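Local coordinates for anaphase-promoting complex subunit cut9 (Schizosaccharomyces pombe, PDB 2XPI), which forms part of the anaphase-promoting complex/cyclosome, the E3 ubiquitin ligase that controls progression through mitosis and the G1 phase of the cell cycle, at residues 208-213 with 220-225; 155-160 with 203-208; 450-453 with 459-462; 462-467 with 475-480; 552-557 with 584-589. All blocks are in the same frame, centred on the assembly; numbering follows the deposited sequence.

In the fold
All five contacts pack helices of a TPR superhelix. Contacts 1 and 3 each join the two antiparallel helices of one repeat, TPR 4 and TPR 11. Contacts 2 and 4 link consecutive repeats, and contact 5 sets the last helix against TPR 14. Contacts 1 and 2 share helix 198-212, their centres about 10 Å apart; contacts 3 and 4 share helix 457-470 at a similar spacing. Contacts 1, 2, 4 and 5 are buried, whereas contact 3 is only partly buried. Contact 1 alone has a hydrogen bond between its segments, a weak one; contact 3 relies on a leucine over an imidazole, and contacts 2, 4 and 5 on van der Waals packing.

Contact 1. Residues 208-213 with 220-225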
# COMPACT_ATOMS: atom_id res chain seq x y z
N GLN A 208 15.95 -4.13 -12.63
CA GLN A 208 14.96 -4.75 -11.74
C GLN A 208 14.31 -5.98 -12.36
O GLN A 208 14.01 -6.95 -11.67
CB GLN A 208 13.86 -3.75 -11.41
CG GLN A 208 14.28 -2.68 -10.45
CD GLN A 208 14.31 -3.18 -9.03
OE1 GLN A 208 15.05 -4.11 -8.71
NE2 GLN A 208 13.50 -2.59 -8.17
N VAL A 209 14.06 -5.91 -13.66
CA VAL A 209 13.47 -7.02 -14.40
C VAL A 209 14.45 -8.20 -14.39
O VAL A 209 14.11 -9.31 -13.97
CB VAL A 209 13.15 -6.63 -15.87
CG1 VAL A 209 12.90 -7.86 -16.72
CG2 VAL A 209 11.97 -5.68 -15.94
N TYR A 210 15.67 -7.95 -14.85
CA TYR A 210 16.68 -8.99 -14.93
C TYR A 210 16.94 -9.68 -13.59
O TYR A 210 17.24 -10.86 -13.55
CB TYR A 210 17.97 -8.45 -15.53
CG TYR A 210 17.91 -8.40 -17.03
CD1 TYR A 210 17.37 -9.46 -17.74
CD2 TYR A 210 18.40 -7.31 -17.73
CE1 TYR A 210 17.31 -9.43 -19.11
CE2 TYR A 210 18.34 -7.29 -19.11
CZ TYR A 210 17.79 -8.35 -19.78
OH TYR A 210 17.73 -8.33 -21.15
N THR A 211 16.83 -8.93 -12.50
CA THR A 211 16.94 -9.51 -11.18
C THR A 211 15.83 -10.53 -10.97
O THR A 211 16.06 -11.61 -10.43
CB THR A 211 16.85 -8.43 -10.11
OG1 THR A 211 17.92 -7.50 -10.29
CG2 THR A 211 16.93 -9.03 -8.73
N ASN A 212 14.62 -10.19 -11.42
CA ASN A 212 13.47 -11.06 -11.22
C ASN A 212 13.44 -12.25 -12.16
O ASN A 212 12.74 -13.22 -11.90
CB ASN A 212 12.16 -10.29 -11.31
CG ASN A 212 11.88 -9.47 -10.06
OD1 ASN A 212 11.55 -10.02 -9.02
ND2 ASN A 212 12.02 -8.15 -10.17
N LEU A 213 14.20 -12.17 -13.24
CA LEU A 213 14.39 -13.32 -14.13
C LEU A 213 15.66 -14.10 -13.72
O LEU A 213 16.01 -15.14 -14.31
CB LEU A 213 14.46 -12.85 -15.58
CG LEU A 213 13.21 -12.09 -16.02
CD1 LEU A 213 13.37 -11.55 -17.45
CD2 LEU A 213 11.95 -12.94 -15.88
N LYS A 220 23.44 -6.70 -13.29
CA LYS A 220 24.62 -5.99 -12.85
C LYS A 220 25.01 -4.99 -13.92
O LYS A 220 25.21 -3.81 -13.63
CB LYS A 220 25.73 -7.01 -12.60
CG LYS A 220 27.14 -6.47 -12.46
CD LYS A 220 28.14 -7.63 -12.37
N GLU A 221 25.10 -5.45 -15.15
CA GLU A 221 25.50 -4.58 -16.26
C GLU A 221 24.44 -3.52 -16.46
O GLU A 221 24.74 -2.33 -16.55
CB GLU A 221 25.63 -5.38 -17.56
CG GLU A 221 26.70 -6.44 -17.52
CD GLU A 221 28.06 -5.85 -17.23
OE1 GLU A 221 28.28 -4.66 -17.57
OE2 GLU A 221 28.91 -6.58 -16.67
N CYS A 222 23.20 -3.97 -16.51
CA CYS A 222 22.12 -3.05 -16.81
C CYS A 222 21.93 -1.99 -15.63
O CYS A 222 21.58 -0.83 -15.89
CB CYS A 222 20.90 -3.82 -17.52
SG CYS A 222 21.54 -5.09 -18.99
N TYR A 223 22.31 -2.31 -14.39
CA TYR A 223 22.41 -1.32 -13.27
C TYR A 223 23.69 -0.46 -13.27
O TYR A 223 23.69 0.66 -12.77
CB TYR A 223 22.42 -1.96 -11.87
CG TYR A 223 21.17 -2.58 -11.31
CD1 TYR A 223 19.91 -1.99 -11.49
CD2 TYR A 223 21.24 -3.77 -10.57
CE1 TYR A 223 18.76 -2.58 -10.96
CE2 TYR A 223 20.11 -4.37 -10.06
CZ TYR A 223 18.87 -3.78 -10.26
OH TYR A 223 17.74 -4.36 -9.73
N LYS A 224 24.81 -1.04 -13.71
CA LYS A 224 26.05 -0.29 -13.90
C LYS A 224 25.77 0.82 -14.92
O LYS A 224 26.27 1.95 -14.80
CB LYS A 224 27.15 -1.20 -14.45
CG LYS A 224 28.13 -1.82 -13.43
N GLU A 225 24.98 0.50 -15.94
CA GLU A 225 24.75 1.46 -16.99
C GLU A 225 24.00 2.69 -16.50
O GLU A 225 24.34 3.81 -16.89
CB GLU A 225 24.02 0.84 -18.17
CG GLU A 225 24.80 1.12 -19.42
CD GLU A 225 23.94 1.19 -20.65
OE1 GLU A 225 24.32 1.96 -21.57
OE2 GLU A 225 22.91 0.48 -20.69
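Q208, the first residue of 208-213 to meet 220-225, reaches the tip of Y223. Its chain bends at CG (chi2 -77°), carrying the amide toward the other helix even though CB points away from it. There OE1 accepts a weak hydrogen bond from Y223 OH, 2.9 Å from OE1, with the amide and phenol planes 52° apart. Y210 comes next on this face. Its ring carbon CE2 lies 3.9 Å from C222 SG, and the sulfur approaches the ring obliquely in a sulfur-aromatic contact, 5.0 Å from the Y210 centroid to SG. The phenol oxygen of Y210 is engaged away from C222, with the carbonyl of E175 and with R218. T211 then crosses Y223 at about a right angle; its OG1 stands 3.2 Å from Y223 OH. T211 OG1 also hydrogen-bonds the carbonyl of G207, one turn back. Y223 OH is thus set between Q208 and T211. A phenylalanine in place of Y223 would probably keep the ring packing but leave Q208 OE1 without this donor, making the amide freer to turn. The axes of the segments 208-212 and 220-225 approach to 9.3 Å, at 166° between their directions. This is the antiparallel helix pair of a tetratricopeptide repeat, here TPR 4, in which G207, Y210 and Y223 match the small and large positions of the TPR consensus, the ring of Y223 lying against the glycine.

Contact 2. Residues 155-160 with 203-208; sequences LAAFCL and CYLRGQ
L205 packs against A157 and F158, joining helix 150-162 of TPR 3 to helix 198-212 of TPR 4, so that the opening helices of two successive repeats lie side by side, as in a TPR superhelix. The backbones come closest at F158 and L205, whose CA atoms are 6.9 Å apart. No hydrogen bond passes between the segments; R206, which belongs to the site of a bound gold cyanide ion together with N177, hydrogen-bonds the carbonyl of G174. The contact is therefore apolar, and one leucine supplies its whole second side. Both A157 and L205 also touch L173 of helix 166-173, which closes the group from the partner helix of TPR 3. F158 sends its ring along a different path: with CG anti to the backbone N (chi1 179°) the ring leaves the helix beside L205 CD1, which approaches it obliquely. Q98 of a neighbouring subunit packs on F158, in keeping with the role of TPR 1-7 in homodimerization. Both partners meet a single methyl: L205 CD2 sits 3.7 Å from A157 CB, and the same CD2 is 3.7 Å from F158 N and 4.2 Å from F158 CB.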
# COMPACT_ATOMS: atom_id res chain seq x y z
N LEU A 155 7.09 5.30 -17.04
CA LEU A 155 6.01 5.04 -16.09
C LEU A 155 5.21 3.78 -16.44
O LEU A 155 4.82 3.03 -15.55
CB LEU A 155 5.09 6.24 -15.93
CG LEU A 155 4.15 6.10 -14.73
CD1 LEU A 155 4.90 5.72 -13.48
CD2 LEU A 155 3.36 7.37 -14.52
N ALA A 156 4.99 3.55 -17.73
CA ALA A 156 4.32 2.34 -18.17
C ALA A 156 5.16 1.11 -17.79
O ALA A 156 4.64 0.13 -17.28
CB ALA A 156 4.05 2.36 -19.67
N ALA A 157 6.47 1.18 -18.04
CA ALA A 157 7.38 0.11 -17.65
C ALA A 157 7.34 -0.10 -16.15
O ALA A 157 7.30 -1.23 -15.66
CB ALA A 157 8.80 0.42 -18.11
N PHE A 158 7.38 1.01 -15.41
CA PHE A 158 7.36 0.96 -13.96
C PHE A 158 6.11 0.23 -13.45
O PHE A 158 6.19 -0.52 -12.48
CB PHE A 158 7.40 2.37 -13.42
CG PHE A 158 7.36 2.45 -11.93
CD1 PHE A 158 6.16 2.31 -11.25
CD2 PHE A 158 8.51 2.72 -11.21
CE1 PHE A 158 6.11 2.40 -9.87
CE2 PHE A 158 8.48 2.81 -9.84
CZ PHE A 158 7.28 2.65 -9.16
N CYS A 159 4.97 0.44 -14.11
CA CYS A 159 3.72 -0.21 -13.70
C CYS A 159 3.76 -1.68 -14.04
O CYS A 159 3.22 -2.51 -13.31
CB CYS A 159 2.52 0.41 -14.43
SG CYS A 159 2.10 2.07 -13.88
N LEU A 160 4.37 -1.98 -15.18
CA LEU A 160 4.48 -3.34 -15.65
C LEU A 160 5.29 -4.13 -14.63
O LEU A 160 4.90 -5.23 -14.24
CB LEU A 160 5.12 -3.35 -17.04
CG LEU A 160 4.27 -3.95 -18.17
CD1 LEU A 160 2.79 -4.04 -17.81
CD2 LEU A 160 4.46 -3.20 -19.49
N CYS A 203 17.26 2.06 -17.37
CA CYS A 203 18.26 1.00 -17.20
C CYS A 203 18.11 0.40 -15.82
O CYS A 203 18.35 -0.79 -15.63
CB CYS A 203 19.69 1.52 -17.35
SG CYS A 203 20.24 1.93 -19.02
N TYR A 204 17.74 1.23 -14.85
CA TYR A 204 17.53 0.75 -13.50
C TYR A 204 16.35 -0.19 -13.55
O TYR A 204 16.36 -1.25 -12.91
CB TYR A 204 17.22 1.90 -12.54
CG TYR A 204 16.60 1.43 -11.24
CD1 TYR A 204 17.36 0.80 -10.28
CD2 TYR A 204 15.24 1.59 -11.00
CE1 TYR A 204 16.79 0.35 -9.10
CE2 TYR A 204 14.66 1.15 -9.83
CZ TYR A 204 15.44 0.53 -8.89
OH TYR A 204 14.86 0.09 -7.71
N LEU A 205 15.35 0.19 -14.32
CA LEU A 205 14.12 -0.58 -14.39
C LEU A 205 14.46 -1.90 -15.05
O LEU A 205 14.05 -2.96 -14.59
CB LEU A 205 13.08 0.18 -15.20
CG LEU A 205 11.69 0.35 -14.60
CD1 LEU A 205 11.72 0.57 -13.09
CD2 LEU A 205 11.00 1.51 -15.31
N ARG A 206 15.23 -1.82 -16.13
CA ARG A 206 15.70 -3.02 -16.81
C ARG A 206 16.51 -3.90 -15.87
O ARG A 206 16.45 -5.12 -15.96
CB ARG A 206 16.52 -2.66 -18.03
CG ARG A 206 16.00 -3.34 -19.27
CD ARG A 206 17.07 -3.44 -20.30
NE ARG A 206 17.85 -2.23 -20.26
CZ ARG A 206 17.40 -1.05 -20.65
NH1 ARG A 206 16.17 -0.92 -21.14
NH2 ARG A 206 18.19 0.00 -20.56
N GLY A 207 17.26 -3.28 -14.96
CA GLY A 207 17.99 -4.02 -13.95
C GLY A 207 17.03 -4.78 -13.05
O GLY A 207 17.27 -5.95 -12.75
N GLN A 208 15.95 -4.13 -12.63
CA GLN A 208 14.96 -4.75 -11.74
C GLN A 208 14.31 -5.98 -12.36
O GLN A 208 14.01 -6.95 -11.67
CB GLN A 208 13.86 -3.75 -11.41
CG GLN A 208 14.28 -2.68 -10.45
CD GLN A 208 14.31 -3.18 -9.03
OE1 GLN A 208 15.05 -4.11 -8.71
NE2 GLN A 208 13.50 -2.59 -8.17

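Contact 3. Residues 450-453 with 459-462; sequences QHMQ and LANE
L459 lays one methyl over a face of the H451 imidazole. Its CD2 is 3.5 Å from the ring centroid of H451 and 18° off the normal, a CH-pi contact, although the methyl is displaced toward the rim and is nearest to CE1. Two torsions produce this. H451 places CG beside its backbone N, opposite the carbonyl carbon (chi1 -81°), which keeps the ring near the backbone N, where the L459 methyl reaches it; the leucine has CG anti to its own backbone N (chi1 -153°), which sends the branch out to the ring. The two side chains then meet at a slant. Next to L459 in the chain, the small A460 allows a close backbone approach, with the CA atoms of H451 and A460 only 5.0 Å apart. Its methyl meets two neighbours: A460 CB is 4.0 Å from H451 CB and 3.7 Å from M452 CG, the methionine running on to touch E480 and V483 of helix 475-487. With an alanine here instead of H451, the L459 methyl would probably lose the ring it lies over, and the amide of N456 its weak bond. This is the helix pair of TPR 11, near its turn. H451 also meets the ring of Y463 with nearly parallel planes. The chemistry is dispersive on the ring face, and the weak hydrogen bond from N456 ND2 is consistent with an unprotonated ND1.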
# COMPACT_ATOMS: atom_id res chain seq x y z
N GLN A 450 36.56 -23.36 10.96
CA GLN A 450 35.64 -24.48 10.85
C GLN A 450 36.35 -25.66 10.18
O GLN A 450 36.10 -26.81 10.53
CB GLN A 450 34.40 -24.05 10.07
CG GLN A 450 33.18 -24.84 10.42
CD GLN A 450 32.85 -24.73 11.88
OE1 GLN A 450 32.47 -25.71 12.52
NE2 GLN A 450 33.02 -23.55 12.43
N HIS A 451 37.24 -25.37 9.22
CA HIS A 451 38.02 -26.44 8.58
C HIS A 451 39.11 -27.01 9.48
O HIS A 451 39.50 -28.17 9.34
CB HIS A 451 38.57 -25.99 7.23
CG HIS A 451 37.58 -26.09 6.11
ND1 HIS A 451 37.09 -27.29 5.64
CD2 HIS A 451 36.96 -25.13 5.38
CE1 HIS A 451 36.23 -27.07 4.67
NE2 HIS A 451 36.13 -25.77 4.49
N MET A 452 39.60 -26.21 10.42
CA MET A 452 40.44 -26.74 11.48
C MET A 452 39.73 -27.83 12.27
O MET A 452 40.30 -28.89 12.51
CB MET A 452 40.88 -25.63 12.42
CG MET A 452 42.09 -24.92 11.92
SD MET A 452 42.87 -23.91 13.17
CE MET A 452 42.06 -22.35 12.87
N GLN A 453 38.48 -27.57 12.65
CA GLN A 453 37.65 -28.55 13.35
C GLN A 453 37.60 -29.88 12.62
O GLN A 453 37.67 -30.94 13.23
CB GLN A 453 36.23 -28.03 13.48
CG GLN A 453 36.16 -26.69 14.11
CD GLN A 453 36.62 -26.73 15.53
OE1 GLN A 453 36.00 -27.39 16.37
NE2 GLN A 453 37.72 -26.03 15.83
N LEU A 459 43.49 -26.92 3.98
CA LEU A 459 42.39 -26.07 3.57
C LEU A 459 42.25 -24.90 4.53
O LEU A 459 42.11 -23.75 4.10
CB LEU A 459 41.11 -26.89 3.52
CG LEU A 459 40.06 -26.40 2.54
CD1 LEU A 459 40.66 -26.32 1.16
CD2 LEU A 459 38.84 -27.31 2.55
N ALA A 460 42.30 -25.20 5.83
CA ALA A 460 42.16 -24.18 6.86
C ALA A 460 43.24 -23.13 6.68
O ALA A 460 43.03 -21.95 6.93
CB ALA A 460 42.25 -24.82 8.25
N ASN A 461 44.41 -23.56 6.24
CA ASN A 461 45.50 -22.63 6.03
C ASN A 461 45.29 -21.80 4.76
O ASN A 461 45.63 -20.62 4.73
CB ASN A 461 46.83 -23.38 5.96
CG ASN A 461 48.01 -22.45 5.85
OD1 ASN A 461 48.13 -21.51 6.63
ND2 ASN A 461 48.87 -22.69 4.87
N GLU A 462 44.74 -22.41 3.72
CA GLU A 462 44.39 -21.65 2.52
C GLU A 462 43.50 -20.47 2.89
O GLU A 462 43.82 -19.32 2.61
CB GLU A 462 43.64 -22.54 1.54
CG GLU A 462 44.46 -23.62 0.92
CD GLU A 462 45.00 -23.20 -0.41
OE1 GLU A 462 45.07 -24.03 -1.32
OE2 GLU A 462 45.33 -22.01 -0.54

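Contact 4. Residues 462-467 with 475-480; sequences EYLQSS and PLLLNE
L464 and L477 form a buried, apolar helix-helix contact between consecutive repeats, the second helix of TPR 11 (457-470) meeting the first of TPR 12 (475-487). The axes of 462-467 and 475-480 run roughly antiparallel, 146° between their directions, with a closest approach of 10.4 Å. Leucine tips carry most of it. The two side chains slide past each other in opposite directions, bringing L464 CD2 to 3.9 Å from L477 CD1. L477 gets there because its CG is anti to the backbone N (chi1 170°), which turns the branch across even though CB does not point straight at the other helix. The same CD1 also rests 3.8 Å from L464 O and 3.7 Å from S467 OG. That hydroxyl makes no polar link across the contact: S467 OG gives its hydrogen to Y463 O, 3.2 Å away on its own helix, and the carbonyl takes the backbone N of S467 as well. L464 CD1 stands 3.7 Å from E480 O, and both methyls of L464 are 3.9 Å from E480 CB. The glutamate thus contributes its backbone and first carbon, while its carboxylate turns away and hydrogen-bonds a polar side chain of another protein, consistent with the hcn1-binding surface of these repeats. On the TPR 11 side, helix 442-454 touches E480 through M449 and M452 and S467 through Y444; helix 491-507 packs against L478 and N479 of segment 475-480.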
# COMPACT_ATOMS: atom_id res chain seq x y z
N GLU A 462 44.74 -22.41 3.72
CA GLU A 462 44.39 -21.65 2.52
C GLU A 462 43.50 -20.47 2.89
O GLU A 462 43.82 -19.32 2.61
CB GLU A 462 43.64 -22.54 1.54
CG GLU A 462 44.46 -23.62 0.92
CD GLU A 462 45.00 -23.20 -0.41
OE1 GLU A 462 45.07 -24.03 -1.32
OE2 GLU A 462 45.33 -22.01 -0.54
N TYR A 463 42.36 -20.76 3.52
CA TYR A 463 41.45 -19.72 3.93
C TYR A 463 42.10 -18.69 4.88
O TYR A 463 41.86 -17.49 4.78
CB TYR A 463 40.23 -20.34 4.59
CG TYR A 463 39.24 -21.01 3.66
CD1 TYR A 463 38.49 -20.28 2.75
CD2 TYR A 463 39.02 -22.38 3.74
CE1 TYR A 463 37.55 -20.90 1.92
CE2 TYR A 463 38.11 -23.00 2.91
CZ TYR A 463 37.37 -22.26 2.01
OH TYR A 463 36.46 -22.92 1.21
N LEU A 464 42.95 -19.15 5.80
CA LEU A 464 43.57 -18.21 6.74
C LEU A 464 44.58 -17.26 6.09
O LEU A 464 44.60 -16.07 6.39
CB LEU A 464 44.16 -18.94 7.95
CG LEU A 464 43.13 -19.56 8.90
CD1 LEU A 464 43.81 -20.37 9.97
CD2 LEU A 464 42.25 -18.52 9.54
N GLN A 465 45.42 -17.77 5.19
CA GLN A 465 46.31 -16.89 4.41
C GLN A 465 45.49 -15.89 3.60
O GLN A 465 45.86 -14.74 3.43
CB GLN A 465 47.23 -17.70 3.48
CG GLN A 465 48.24 -18.57 4.21
CD GLN A 465 49.15 -17.76 5.13
OE1 GLN A 465 49.54 -16.63 4.79
NE2 GLN A 465 49.50 -18.34 6.28
N SER A 466 44.35 -16.36 3.10
CA SER A 466 43.41 -15.50 2.41
C SER A 466 42.88 -14.35 3.26
O SER A 466 42.97 -13.21 2.82
CB SER A 466 42.28 -16.30 1.77
OG SER A 466 42.75 -17.02 0.65
N SER A 467 42.35 -14.59 4.47
CA SER A 467 41.94 -13.43 5.29
C SER A 467 43.12 -12.53 5.57
O SER A 467 43.01 -11.30 5.51
CB SER A 467 41.24 -13.78 6.61
OG SER A 467 41.24 -15.16 6.87
N PRO A 475 43.11 -9.90 16.10
CA PRO A 475 43.70 -10.82 17.09
C PRO A 475 43.25 -12.26 16.87
O PRO A 475 44.01 -13.18 17.16
CB PRO A 475 43.12 -10.33 18.42
CG PRO A 475 42.56 -8.99 18.17
CD PRO A 475 42.22 -8.90 16.72
N LEU A 476 42.02 -12.43 16.39
CA LEU A 476 41.38 -13.74 16.23
C LEU A 476 42.05 -14.53 15.11
O LEU A 476 42.13 -15.75 15.15
CB LEU A 476 39.92 -13.54 15.86
CG LEU A 476 38.89 -14.60 16.24
CD1 LEU A 476 37.70 -14.59 15.24
CD2 LEU A 476 39.52 -16.00 16.34
N LEU A 477 42.52 -13.80 14.11
CA LEU A 477 43.14 -14.38 12.94
C LEU A 477 44.54 -14.84 13.28
O LEU A 477 44.99 -15.88 12.81
CB LEU A 477 43.21 -13.33 11.84
CG LEU A 477 44.04 -13.65 10.61
CD1 LEU A 477 43.43 -14.79 9.82
CD2 LEU A 477 44.13 -12.41 9.76
N LEU A 478 45.25 -14.04 14.09
CA LEU A 478 46.60 -14.39 14.51
C LEU A 478 46.55 -15.59 15.44
O LEU A 478 47.41 -16.47 15.39
CB LEU A 478 47.31 -13.21 15.18
CG LEU A 478 47.55 -12.01 14.26
CD1 LEU A 478 48.08 -10.83 15.05
CD2 LEU A 478 48.51 -12.37 13.13
N ASN A 479 45.54 -15.65 16.28
CA ASN A 479 45.33 -16.85 17.06
C ASN A 479 45.15 -18.07 16.17
O ASN A 479 45.78 -19.08 16.37
CB ASN A 479 44.15 -16.71 18.03
CG ASN A 479 43.93 -17.98 18.83
OD1 ASN A 479 43.24 -18.89 18.39
ND2 ASN A 479 44.55 -18.06 19.99
N GLU A 480 44.29 -17.96 15.16
CA GLU A 480 44.02 -19.10 14.28
C GLU A 480 45.25 -19.52 13.46
O GLU A 480 45.50 -20.70 13.26
CB GLU A 480 42.82 -18.83 13.38
CG GLU A 480 41.57 -18.43 14.14
CD GLU A 480 41.15 -19.46 15.19
OE1 GLU A 480 41.15 -20.67 14.87
OE2 GLU A 480 40.82 -19.07 16.34

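Contact 5. Residues 552-557 with 584-589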
# COMPACT_ATOMS: atom_id res chain seq x y z
N VAL A 552 42.76 -26.43 31.22
CA VAL A 552 43.98 -25.67 31.53
C VAL A 552 44.62 -26.04 32.88
O VAL A 552 45.82 -25.87 33.06
CB VAL A 552 43.86 -24.12 31.29
CG1 VAL A 552 42.47 -23.72 30.89
CG2 VAL A 552 44.32 -23.33 32.52
N HIS A 553 43.83 -26.58 33.81
CA HIS A 553 44.39 -27.12 35.05
C HIS A 553 45.18 -28.39 34.79
O HIS A 553 46.25 -28.60 35.37
CB HIS A 553 43.29 -27.45 36.05
CG HIS A 553 42.85 -26.28 36.86
ND1 HIS A 553 43.53 -25.86 37.98
CD2 HIS A 553 41.82 -25.42 36.70
CE1 HIS A 553 42.93 -24.80 38.48
NE2 HIS A 553 41.89 -24.51 37.73
N THR A 554 44.62 -29.25 33.94
CA THR A 554 45.29 -30.45 33.52
C THR A 554 46.59 -30.07 32.80
O THR A 554 47.65 -30.65 33.05
CB THR A 554 44.38 -31.29 32.59
OG1 THR A 554 43.19 -31.68 33.31
CG2 THR A 554 45.10 -32.54 32.07
N ALA A 555 46.51 -29.06 31.93
CA ALA A 555 47.69 -28.58 31.21
C ALA A 555 48.79 -28.17 32.17
O ALA A 555 49.94 -28.54 31.99
CB ALA A 555 47.32 -27.40 30.32
N ILE A 556 48.42 -27.39 33.18
CA ILE A 556 49.33 -26.89 34.20
C ILE A 556 50.01 -28.02 34.97
O ILE A 556 51.22 -27.97 35.24
CB ILE A 556 48.59 -25.92 35.16
CG1 ILE A 556 48.21 -24.64 34.42
CG2 ILE A 556 49.43 -25.55 36.34
CD1 ILE A 556 47.43 -23.70 35.27
N ALA A 557 49.24 -29.05 35.30
CA ALA A 557 49.78 -30.24 35.95
C ALA A 557 50.77 -30.95 35.02
O ALA A 557 51.90 -31.27 35.40
CB ALA A 557 48.64 -31.17 36.37
N ILE A 584 39.03 -38.53 31.14
CA ILE A 584 39.84 -39.75 31.12
C ILE A 584 41.32 -39.46 31.34
O ILE A 584 42.03 -40.24 31.97
CB ILE A 584 39.66 -40.57 29.80
N MET A 585 41.77 -38.32 30.84
CA MET A 585 43.19 -37.99 30.83
C MET A 585 43.63 -37.36 32.14
O MET A 585 44.78 -37.48 32.53
CB MET A 585 43.49 -37.05 29.68
CG MET A 585 42.55 -35.87 29.63
SD MET A 585 42.95 -34.81 28.26
CE MET A 585 43.90 -35.97 27.29
N ALA A 586 42.70 -36.66 32.79
CA ALA A 586 42.98 -36.03 34.07
C ALA A 586 43.13 -37.10 35.15
O ALA A 586 43.91 -36.94 36.08
CB ALA A 586 41.88 -35.06 34.44
N SER A 587 42.38 -38.18 35.01
CA SER A 587 42.48 -39.30 35.93
C SER A 587 43.82 -40.01 35.79
O SER A 587 44.43 -40.41 36.79
CB SER A 587 41.33 -40.29 35.70
OG SER A 587 40.08 -39.71 36.04
N ASP A 588 44.27 -40.15 34.55
CA ASP A 588 45.53 -40.82 34.24
C ASP A 588 46.74 -40.01 34.69
O ASP A 588 47.68 -40.55 35.26
CB ASP A 588 45.63 -41.12 32.75
CG ASP A 588 44.87 -42.36 32.35
OD1 ASP A 588 44.30 -43.03 33.25
OD2 ASP A 588 44.84 -42.68 31.14
N LEU A 589 46.72 -38.71 34.41
CA LEU A 589 47.79 -37.84 34.85
C LEU A 589 47.86 -37.85 36.37
O LEU A 589 48.93 -37.70 36.95
CB LEU A 589 47.57 -36.42 34.33
CG LEU A 589 48.46 -35.85 33.22
CD1 LEU A 589 49.31 -36.92 32.56
CD2 LEU A 589 47.62 -35.12 32.19
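No flat group takes part in the meeting of T554 with A586 and L589, where a threonine's methyl and hydroxyl pack against aliphatic groups. The ring in segment 552-557, that of H553, turns instead to the ring of H572, with ND1 of each joined in a hydrogen bond. Helix 550-562 opens TPR 14, and helix 584-592, the last helix of the modelled chain, lies against it after the second helix of that repeat, much as a closing helix packs against the end of a TPR array. The CA atoms of T554 and A586 are 6.1 Å apart, a spacing that the small A586 permits. T554 is the only residue of its segment to touch across, and its two branches have separate tasks. With OG1 opposite the carbonyl carbon (chi1 -61°), the hydroxyl stays beside its own backbone, where it hydrogen-bonds A550 O and the side chain of S576, so this buried oxygen is satisfied within the repeat. Toward the closing helix it offers only van der Waals contact, T554 OG1 being 3.8 Å from A586 CB. Apolar side chains of another protein's chain pack on both T554 and L589, so the contact also borders an interface. The methyl branch of T554 crosses L589 at about a right angle, bringing T554 CG2 to 3.6 Å from L589 CD2.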